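Local coordinates for protein aminopentol aminotransferase (Sphingopyxis macrogoltabida, PDB 6HBS) that catalyses the pyridoxal-phosphate-dependent deamination of aminopentol, hydrolysed fumonisin B1, to its 2-keto form, with pyruvate as the preferred amino acceptor, at residues A[194-199]-A[232-237]; A[203-208]-A[337-342]; A[227-232]-A[242-247]. All blocks are in the same frame, centred on the assembly; numbering follows the deposited sequence.

Contact 1. Residues A[194-199]-A[232-237]; sequences ATPFRH and VRAGFR. With PLP (pyridoxal-5'-phosphate), chain C.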
loop_
_atom_site.group_PDB
_atom_site.type_symbol
_atom_site.label_atom_id
_atom_site.label_comp_id
_atom_site.label_asym_id
_atom_site.label_seq_id
_atom_site.Cartn_x
_atom_site.Cartn_y
_atom_site.Cartn_z
ATOM N N ALA A 194 10.272 -4.080 -18.085
ATOM C CA ALA A 194 10.036 -3.063 -19.110
ATOM C C ALA A 194 8.674 -2.392 -18.867
ATOM O O ALA A 194 7.692 -3.075 -18.708
ATOM C CB ALA A 194 10.078 -3.726 -20.456
ATOM N N THR A 195 8.636 -1.055 -18.891
ATOM C CA THR A 195 7.407 -0.303 -19.107
ATOM C C THR A 195 7.038 -0.443 -20.583
ATOM O O THR A 195 7.894 -0.686 -21.432
ATOM C CB THR A 195 7.540 1.161 -18.681
ATOM O OG1 THR A 195 8.512 1.869 -19.456
ATOM C CG2 THR A 195 7.868 1.277 -17.216
ATOM N N PRO A 196 5.751 -0.375 -20.937
ATOM C CA PRO A 196 5.334 -0.693 -22.297
ATOM C C PRO A 196 5.634 0.420 -23.309
ATOM O O PRO A 196 5.644 0.143 -24.493
ATOM C CB PRO A 196 3.830 -0.956 -22.199
ATOM C CG PRO A 196 3.399 -0.230 -20.942
ATOM C CD PRO A 196 4.603 -0.133 -20.036
ATOM N N PHE A 197 5.894 1.634 -22.830
ATOM C CA PHE A 197 6.580 2.668 -23.619
ATOM C C PHE A 197 7.443 3.488 -22.657
ATOM O O PHE A 197 7.393 3.270 -21.421
ATOM C CB PHE A 197 5.582 3.482 -24.455
ATOM C CG PHE A 197 4.511 4.247 -23.724
ATOM C CD1 PHE A 197 3.303 3.646 -23.389
ATOM C CD2 PHE A 197 4.689 5.596 -23.442
ATOM C CE1 PHE A 197 2.308 4.380 -22.751
ATOM C CE2 PHE A 197 3.695 6.328 -22.799
ATOM C CZ PHE A 197 2.514 5.716 -22.438
ATOM N N ARG A 198 8.240 4.423 -23.195
ATOM C CA ARG A 198 9.046 5.288 -22.376
ATOM C C ARG A 198 8.160 6.425 -21.865
ATOM O O ARG A 198 7.685 7.266 -22.669
ATOM C CB ARG A 198 10.231 5.854 -23.164
ATOM C CG ARG A 198 11.175 6.701 -22.323
ATOM C CD ARG A 198 11.935 5.848 -21.325
ATOM N NE ARG A 198 12.928 6.637 -20.618
ATOM C CZ ARG A 198 13.797 6.143 -19.747
ATOM N NH1 ARG A 198 13.680 4.888 -19.320
ATOM N NH2 ARG A 198 14.780 6.924 -19.335
ATOM N N HIS A 199 7.915 6.437 -20.543
ATOM C CA HIS A 199 7.050 7.422 -19.898
ATOM C C HIS A 199 7.717 7.912 -18.613
ATOM O O HIS A 199 7.434 7.406 -17.515
ATOM C CB HIS A 199 5.604 6.908 -19.720
ATOM C CG HIS A 199 5.417 5.555 -19.094
ATOM N ND1 HIS A 199 5.945 5.208 -17.859
ATOM C CD2 HIS A 199 4.668 4.498 -19.486
ATOM C CE1 HIS A 199 5.562 3.973 -17.561
ATOM N NE2 HIS A 199 4.758 3.518 -18.528
ATOM N N VAL A 232 1.595 -0.511 -14.676
ATOM C CA VAL A 232 0.929 0.232 -13.605
ATOM C C VAL A 232 0.414 1.580 -14.149
ATOM O O VAL A 232 -0.677 2.046 -13.754
ATOM C CB VAL A 232 1.855 0.405 -12.381
ATOM C CG1 VAL A 232 1.285 1.435 -11.406
ATOM C CG2 VAL A 232 2.081 -0.927 -11.682
ATOM N N ARG A 233 1.226 2.235 -14.992
ATOM C CA ARG A 233 0.912 3.533 -15.506
ATOM C C ARG A 233 0.028 3.467 -16.762
ATOM O O ARG A 233 -0.963 4.242 -16.879
ATOM C CB ARG A 233 2.159 4.364 -15.801
ATOM C CG ARG A 233 1.840 5.853 -15.775
ATOM C CD ARG A 233 3.013 6.762 -16.066
ATOM N NE ARG A 233 4.044 6.657 -15.045
ATOM C CZ ARG A 233 5.145 7.401 -14.987
ATOM N NH1 ARG A 233 5.242 8.508 -15.711
ATOM N NH2 ARG A 233 6.130 7.056 -14.165
ATOM N N ALA A 234 0.396 2.617 -17.724
ATOM C CA ALA A 234 -0.265 2.612 -19.059
ATOM C C ALA A 234 -1.451 1.634 -19.136
ATOM O O ALA A 234 -2.226 1.690 -20.085
ATOM C CB ALA A 234 0.767 2.280 -20.114
ATOM N N GLY A 235 -1.574 0.719 -18.160
ATOM C CA GLY A 235 -2.560 -0.316 -18.235
ATOM C C GLY A 235 -3.962 0.278 -18.427
ATOM O O GLY A 235 -4.331 1.251 -17.776
ATOM N N PHE A 236 -4.665 -0.257 -19.428
ATOM C CA PHE A 236 -6.034 0.045 -19.808
ATOM C C PHE A 236 -6.187 1.404 -20.494
ATOM O O PHE A 236 -7.317 1.764 -20.850
ATOM C CB PHE A 236 -6.996 -0.062 -18.623
ATOM C CG PHE A 236 -7.047 -1.464 -18.102
ATOM C CD1 PHE A 236 -7.380 -2.498 -18.945
ATOM C CD2 PHE A 236 -6.787 -1.743 -16.769
ATOM C CE1 PHE A 236 -7.447 -3.791 -18.468
ATOM C CE2 PHE A 236 -6.876 -3.043 -16.298
ATOM C CZ PHE A 236 -7.200 -4.055 -17.141
ATOM N N ARG A 237 -5.094 2.123 -20.744
ATOM C CA ARG A 237 -5.165 3.280 -21.638
ATOM C C ARG A 237 -4.477 2.963 -22.992
ATOM O O ARG A 237 -4.577 3.744 -23.934
ATOM C CB ARG A 237 -4.605 4.533 -20.960
ATOM C CG ARG A 237 -5.576 5.260 -20.043
ATOM C CD ARG A 237 -4.966 6.565 -19.583
ATOM N NE ARG A 237 -5.819 7.289 -18.677
ATOM C CZ ARG A 237 -5.829 7.119 -17.353
ATOM N NH1 ARG A 237 -5.087 6.154 -16.820
ATOM N NH2 ARG A 237 -6.573 7.910 -16.584
HETATM N N1 PLP C . 5.368 1.499 -11.925
HETATM C C2 PLP C . 5.029 2.503 -12.763
HETATM C C2A PLP C . 5.293 2.416 -14.247
HETATM C C3 PLP C . 4.325 3.666 -12.229
HETATM O O3 PLP C . 3.959 4.682 -13.039
HETATM C C4 PLP C . 4.011 3.717 -10.783
HETATM C C4A PLP C . 3.278 4.908 -10.277
HETATM C C5 PLP C . 4.500 2.572 -9.959
HETATM C C6 PLP C . 5.132 1.511 -10.595
HETATM C C5A PLP C . 4.274 2.490 -8.450
HETATM O O4P PLP C . 2.864 2.568 -8.116
HETATM P P PLP C . 2.559 3.226 -6.678
HETATM O O1P PLP C . 2.899 4.646 -6.731
HETATM O O2P PLP C . 3.472 2.503 -5.729
HETATM O O3P PLP C . 1.078 2.940 -6.550
HETATM O O HOH W 1 3.131 1.457 -17.377
#

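Contact 2. Residues A[203-208]-A[337-342]; sequences EDQALA and KQTGPA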
loop_
_atom_site.group_PDB
_atom_site.type_symbol
_atom_site.label_atom_id
_atom_site.label_comp_id
_atom_site.label_asym_id
_atom_site.label_seq_id
_atom_site.Cartn_x
_atom_site.Cartn_y
_atom_site.Cartn_z
ATOM N N GLU A 203 11.484 14.140 -19.807
ATOM C CA GLU A 203 12.012 13.459 -20.963
ATOM C C GLU A 203 10.865 13.204 -21.952
ATOM O O GLU A 203 9.730 12.887 -21.539
ATOM C CB GLU A 203 12.710 12.175 -20.494
ATOM C CG GLU A 203 13.287 11.338 -21.621
ATOM C CD GLU A 203 13.867 9.996 -21.167
ATOM O OE1 GLU A 203 13.956 9.078 -22.008
ATOM O OE2 GLU A 203 14.201 9.877 -19.971
ATOM N N ASP A 204 11.172 13.335 -23.251
ATOM C CA ASP A 204 10.241 13.021 -24.324
ATOM C C ASP A 204 9.877 11.546 -24.209
ATOM O O ASP A 204 10.705 10.702 -23.809
ATOM C CB ASP A 204 10.796 13.350 -25.721
ATOM C CG ASP A 204 11.037 14.843 -25.967
ATOM O OD1 ASP A 204 10.194 15.674 -25.583
ATOM O OD2 ASP A 204 12.093 15.179 -26.529
ATOM N N GLN A 205 8.607 11.259 -24.494
ATOM C CA GLN A 205 8.095 9.900 -24.525
ATOM C C GLN A 205 8.390 9.274 -25.896
ATOM O O GLN A 205 8.655 9.975 -26.876
ATOM C CB GLN A 205 6.605 9.883 -24.186
ATOM C CG GLN A 205 6.352 10.385 -22.780
ATOM C CD GLN A 205 4.965 10.077 -22.265
ATOM O OE1 GLN A 205 4.830 9.541 -21.168
ATOM N NE2 GLN A 205 3.938 10.444 -23.034
ATOM N N ALA A 206 8.363 7.941 -25.930
ATOM C CA ALA A 206 8.588 7.174 -27.118
ATOM C C ALA A 206 7.860 5.843 -26.999
ATOM O O ALA A 206 7.927 5.201 -25.930
ATOM C CB ALA A 206 10.072 6.968 -27.295
ATOM N N LEU A 207 7.212 5.425 -28.092
ATOM C CA LEU A 207 6.588 4.122 -28.181
ATOM C C LEU A 207 7.660 3.019 -28.150
ATOM O O LEU A 207 8.827 3.250 -28.542
ATOM C CB LEU A 207 5.783 4.038 -29.476
ATOM C CG LEU A 207 4.719 5.122 -29.676
ATOM C CD1 LEU A 207 3.924 4.853 -30.937
ATOM C CD2 LEU A 207 3.789 5.235 -28.489
ATOM N N ALA A 208 7.273 1.816 -27.685
ATOM C CA ALA A 208 8.208 0.675 -27.678
ATOM C C ALA A 208 8.449 0.270 -29.126
ATOM O O ALA A 208 7.502 0.255 -29.926
ATOM C CB ALA A 208 7.691 -0.506 -26.900
ATOM N N LYS A 337 6.774 19.657 -28.692
ATOM C CA LYS A 337 7.029 18.228 -28.840
ATOM C C LYS A 337 5.924 17.491 -28.060
ATOM O O LYS A 337 5.972 17.418 -26.832
ATOM C CB LYS A 337 8.412 17.858 -28.291
ATOM C CG LYS A 337 9.590 18.562 -28.952
ATOM C CD LYS A 337 10.952 18.167 -28.373
ATOM C CE LYS A 337 11.173 18.625 -26.940
ATOM N NZ LYS A 337 12.333 17.960 -26.297
ATOM N N GLN A 338 4.911 17.016 -28.781
ATOM C CA GLN A 338 3.844 16.222 -28.183
ATOM C C GLN A 338 4.188 14.767 -28.461
ATOM O O GLN A 338 4.157 14.366 -29.593
ATOM C CB GLN A 338 2.491 16.569 -28.792
ATOM C CG GLN A 338 2.158 18.050 -28.695
ATOM C CD GLN A 338 0.717 18.277 -29.061
ATOM O OE1 GLN A 338 -0.199 17.932 -28.306
ATOM N NE2 GLN A 338 0.505 18.797 -30.266
ATOM N N THR A 339 4.554 14.017 -27.414
ATOM C CA THR A 339 5.133 12.692 -27.577
ATOM C C THR A 339 4.359 11.661 -26.760
ATOM O O THR A 339 3.645 11.990 -25.819
ATOM C CB THR A 339 6.624 12.698 -27.210
ATOM O OG1 THR A 339 6.812 13.113 -25.854
ATOM C CG2 THR A 339 7.408 13.611 -28.135
ATOM N N GLY A 340 4.561 10.406 -27.144
ATOM C CA GLY A 340 3.822 9.279 -26.675
ATOM C C GLY A 340 2.386 9.298 -27.178
ATOM O O GLY A 340 1.968 10.173 -27.931
ATOM N N PRO A 341 1.568 8.333 -26.733
ATOM C CA PRO A 341 0.184 8.238 -27.182
ATOM C C PRO A 341 -0.569 9.525 -26.813
ATOM O O PRO A 341 -0.353 10.080 -25.741
ATOM C CB PRO A 341 -0.378 7.039 -26.398
ATOM C CG PRO A 341 0.833 6.346 -25.837
ATOM C CD PRO A 341 1.880 7.415 -25.630
ATOM N N ALA A 342 -1.487 9.962 -27.680
ATOM C CA ALA A 342 -2.251 11.186 -27.441
ATOM C C ALA A 342 -3.086 11.072 -26.156
ATOM O O ALA A 342 -3.365 12.095 -25.534
ATOM C CB ALA A 342 -3.150 11.503 -28.614
HETATM O O HOH W 2 7.429 15.548 -25.322
#

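Contact 3. Residues A[227-232]-A[242-247]; sequences LVVDDV and CSWTHL. With PLP (pyridoxal-5'-phosphate), chain C.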
loop_
_atom_site.group_PDB
_atom_site.type_symbol
_atom_site.label_atom_id
_atom_site.label_comp_id
_atom_site.label_asym_id
_atom_site.label_seq_id
_atom_site.Cartn_x
_atom_site.Cartn_y
_atom_site.Cartn_z
ATOM N N LEU A 227 10.052 -12.258 -18.211
ATOM C CA LEU A 227 9.710 -10.966 -18.779
ATOM C C LEU A 227 8.562 -10.359 -17.970
ATOM O O LEU A 227 7.489 -10.947 -17.867
ATOM C CB LEU A 227 9.302 -11.090 -20.249
ATOM C CG LEU A 227 8.971 -9.759 -20.921
ATOM C CD1 LEU A 227 10.127 -8.784 -20.792
ATOM C CD2 LEU A 227 8.583 -9.950 -22.374
ATOM N N VAL A 228 8.823 -9.188 -17.413
ATOM C CA VAL A 228 7.874 -8.474 -16.583
ATOM C C VAL A 228 7.521 -7.157 -17.281
ATOM O O VAL A 228 8.380 -6.284 -17.444
ATOM C CB VAL A 228 8.451 -8.199 -15.188
ATOM C CG1 VAL A 228 7.386 -7.567 -14.305
ATOM C CG2 VAL A 228 9.040 -9.460 -14.536
ATOM N N VAL A 229 6.248 -6.985 -17.651
ATOM C CA VAL A 229 5.817 -5.692 -18.178
ATOM C C VAL A 229 5.192 -4.902 -17.032
ATOM O O VAL A 229 4.237 -5.367 -16.422
ATOM C CB VAL A 229 4.861 -5.853 -19.362
ATOM C CG1 VAL A 229 4.136 -4.562 -19.684
ATOM C CG2 VAL A 229 5.591 -6.366 -20.583
ATOM N N ASP A 230 5.715 -3.701 -16.764
ATOM C CA ASP A 230 5.162 -2.848 -15.737
ATOM C C ASP A 230 4.075 -1.972 -16.365
ATOM O O ASP A 230 4.386 -0.956 -16.942
ATOM C CB ASP A 230 6.252 -2.055 -15.027
ATOM C CG ASP A 230 5.721 -1.177 -13.930
ATOM O OD1 ASP A 230 4.473 -1.091 -13.806
ATOM O OD2 ASP A 230 6.547 -0.512 -13.281
ATOM N N ASP A 231 2.811 -2.393 -16.202
ATOM C CA ASP A 231 1.651 -1.745 -16.797
ATOM C C ASP A 231 0.898 -0.918 -15.755
ATOM O O ASP A 231 -0.294 -0.609 -15.975
ATOM C CB ASP A 231 0.708 -2.742 -17.455
ATOM C CG ASP A 231 0.558 -2.535 -18.949
ATOM O OD1 ASP A 231 0.575 -1.349 -19.392
ATOM O OD2 ASP A 231 0.362 -3.553 -19.646
ATOM N N VAL A 232 1.595 -0.511 -14.676
ATOM C CA VAL A 232 0.929 0.232 -13.605
ATOM C C VAL A 232 0.414 1.580 -14.149
ATOM O O VAL A 232 -0.677 2.046 -13.754
ATOM C CB VAL A 232 1.855 0.405 -12.381
ATOM C CG1 VAL A 232 1.285 1.435 -11.406
ATOM C CG2 VAL A 232 2.081 -0.927 -11.682
ATOM N N CYS A 242 -2.718 -6.361 -21.613
ATOM C CA CYS A 242 -1.385 -5.877 -21.426
ATOM C C CYS A 242 -1.038 -4.967 -22.614
ATOM O O CYS A 242 -1.383 -5.284 -23.752
ATOM C CB CYS A 242 -0.415 -7.040 -21.336
ATOM S SG CYS A 242 1.317 -6.548 -21.100
ATOM N N SER A 243 -0.363 -3.853 -22.332
ATOM C CA SER A 243 -0.105 -2.826 -23.308
ATOM C C SER A 243 0.829 -3.307 -24.436
ATOM O O SER A 243 0.995 -2.560 -25.373
ATOM C CB SER A 243 0.473 -1.626 -22.637
ATOM O OG SER A 243 -0.423 -1.100 -21.660
ATOM N N TRP A 244 1.496 -4.468 -24.306
ATOM C CA TRP A 244 2.293 -5.044 -25.410
ATOM C C TRP A 244 1.490 -5.993 -26.303
ATOM O O TRP A 244 2.078 -6.638 -27.176
ATOM C CB TRP A 244 3.577 -5.710 -24.888
ATOM C CG TRP A 244 4.690 -4.714 -24.756
ATOM C CD1 TRP A 244 4.615 -3.356 -24.924
ATOM C CD2 TRP A 244 6.068 -5.004 -24.479
ATOM N NE1 TRP A 244 5.850 -2.784 -24.758
ATOM C CE2 TRP A 244 6.758 -3.767 -24.472
ATOM C CE3 TRP A 244 6.774 -6.180 -24.230
ATOM C CZ2 TRP A 244 8.124 -3.679 -24.221
ATOM C CZ3 TRP A 244 8.125 -6.084 -23.975
ATOM C CH2 TRP A 244 8.780 -4.852 -23.956
ATOM N N THR A 245 0.169 -6.073 -26.116
ATOM C CA THR A 245 -0.660 -6.967 -26.922
ATOM C C THR A 245 -0.515 -6.667 -28.418
ATOM O O THR A 245 -0.354 -7.595 -29.187
ATOM C CB THR A 245 -2.155 -6.845 -26.602
ATOM O OG1 THR A 245 -2.336 -7.019 -25.192
ATOM C CG2 THR A 245 -2.954 -7.895 -27.339
ATOM N N HIS A 246 -0.569 -5.387 -28.804
ATOM C CA HIS A 246 -0.494 -4.951 -30.219
ATOM C C HIS A 246 0.900 -5.180 -30.849
ATOM O O HIS A 246 1.023 -5.087 -32.054
ATOM C CB HIS A 246 -0.966 -3.492 -30.363
ATOM C CG HIS A 246 -2.451 -3.296 -30.226
ATOM N ND1 HIS A 246 -3.015 -2.395 -29.316
ATOM C CD2 HIS A 246 -3.495 -3.849 -30.891
ATOM C CE1 HIS A 246 -4.329 -2.416 -29.429
ATOM N NE2 HIS A 246 -4.648 -3.299 -30.388
ATOM N N LEU A 247 1.931 -5.498 -30.059
ATOM C CA LEU A 247 3.260 -5.926 -30.564
ATOM C C LEU A 247 3.342 -7.450 -30.719
ATOM O O LEU A 247 4.374 -7.948 -31.144
ATOM C CB LEU A 247 4.370 -5.446 -29.616
ATOM C CG LEU A 247 4.514 -3.932 -29.458
ATOM C CD1 LEU A 247 5.765 -3.589 -28.671
ATOM C CD2 LEU A 247 4.546 -3.230 -30.810
HETATM N N1 PLP C . 5.368 1.499 -11.925
HETATM C C2 PLP C . 5.029 2.503 -12.763
HETATM C C2A PLP C . 5.293 2.416 -14.247
HETATM C C3 PLP C . 4.325 3.666 -12.229
HETATM O O3 PLP C . 3.959 4.682 -13.039
HETATM C C4 PLP C . 4.011 3.717 -10.783
HETATM C C4A PLP C . 3.278 4.908 -10.277
HETATM C C5 PLP C . 4.500 2.572 -9.959
HETATM C C6 PLP C . 5.132 1.511 -10.595
HETATM C C5A PLP C . 4.274 2.490 -8.450
HETATM O O4P PLP C . 2.864 2.568 -8.116
HETATM P P PLP C . 2.559 3.226 -6.678
HETATM O O1P PLP C . 2.899 4.646 -6.731
HETATM O O2P PLP C . 3.472 2.503 -5.729
HETATM O O3P PLP C . 1.078 2.940 -6.550
#

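Contact 1. Residues A[194-199]-A[232-237]
In the cofactor pocket of this class-III aminotransferase, H199 and R233 lie against each other beside the pyridoxal phosphate, their side chains running past one another in opposite directions. CD of R233 sits over one face of the H199 imidazole, a CH-pi contact 4.0 Å from the ring centroid, and ring and guanidinium planes are only 29° apart. R233 bends at chi3 (-64°), which turns NE toward the cofactor; NE then donates an almost straight bond (171°) to PLP O3 at 2.8 Å, in the guanidinium plane, with NH2 adding a weak one. OD1 of N377 accepts from NH1, and this second bond probably limits rotation of the guanidinium. On its edge the imidazole meets the cofactor methyl, CE1 lying 3.7 Å from PLP C2A. Its NE2 shares a water with the backbone N of A234. Next to the imidazole, CB of A234 touches CG of P196 and CE1 of F197, each at 3.7 Å, and CD2 of H199 stands over the centre of the F197 ring. The buried contact joins short strand 197-198, which follows central-sheet strand 189-194, to the loop leaving strand 226-230; F236 of that loop packs on helix 292-307.

Contact 2. Residues A[203-208]-A[337-342]
Segments 203-208 and 337-342 run side by side, their touching parts 32° apart in direction, and come closest at Q205 and G340, whose CA atoms are 4.8 Å apart. Side chains supply the bonds between them. OG1 of T339, set between its own backbone N and carbonyl carbon (chi1 59°), accepts from the backbone N of Q205 at 2.9 Å. In return the extended side chain of Q205 reaches back: its NE2 donates to T339 O at 3.2 Å, from above the carbonyl plane, and also to M344 O, so two carbonyls grip the amide nitrogen. CB of Q205 packs 3.6 Å from the N of G340, where a side chain would run into that same NE2. At one end D204 and K337 cross at about a right angle in a salt bridge, NZ meeting the syn lone pair of OD2 at 2.8 Å and OD1 weakly. A water joins D204 OD1, K337 O and T339 OG1. An alanine in place of D204 would probably leave the K337 ammonium without its carboxylate mate and the water with one acceptor fewer. At the other end CD2 of L207 lies 4.1 Å from CD of P341. The arrangement is that of two small antiparallel hairpins, 197-198 with 206-207 and 336-339 with 346-349, packed side by side at the surface.

Contact 3. Residues A[227-232]-A[242-247]
V229 and W244 form the apolar centre of this contact, where strand 226-230 of the seven-stranded central sheet of the aminotransferase fold meets a type I beta turn running from C242 to T245. CG2 of V229 approaches CE3 of W244 obliquely, at 3.8 Å, while CD1 of L247 lies over a face of the indole. The other methyl of V229, CG1, anti to the backbone N (chi1 165°), touches SG of C242 at 3.7 Å. Further along the strand, CD2 of L227 meets the indole edge at CZ3, and helix 210-223 packs on the tryptophan through A213. The polar edge opens with W244 NE1, which donates to P196 O. Beyond V229 the chain alternates between two sides. D230 faces the cofactor; its OD2 lies 2.7 Å from PLP N1 and is hydrogen-bonded to ND1 of H146, and its OD1 accepts from the N of V232 in an Asx turn. D231 faces the 242-247 loop and takes hold of the turn through both carboxylate oxygens. OD1 receives a very short bond from OG of S243, and OD2, through its syn lone pair, receives the backbone N of S243 at 2.8 Å, with an N-H...O angle of 172°.

In the fold
From the N terminus, the chain leaves central-sheet strand 189-194 and enters 194-199, the first half of contact 1, then 203-208, the first half of contact 2. After helix 210-223 it returns to the sheet as 227-232, and the loop beyond it closes contact 1 at 232-237 and contact 3 at 242-247. Contact 2 closes far later, at 337-342. Contact 1 therefore crosses both others, while contact 3 lies wholly within the span between the two halves of contact 2. Contacts 1 and 3 share V232 and both touch the cofactor; hairpin 197-198/206-207 links contact 1 to contact 2. Together they join the central sheet, the cofactor pocket and hairpin 336-339/346-349.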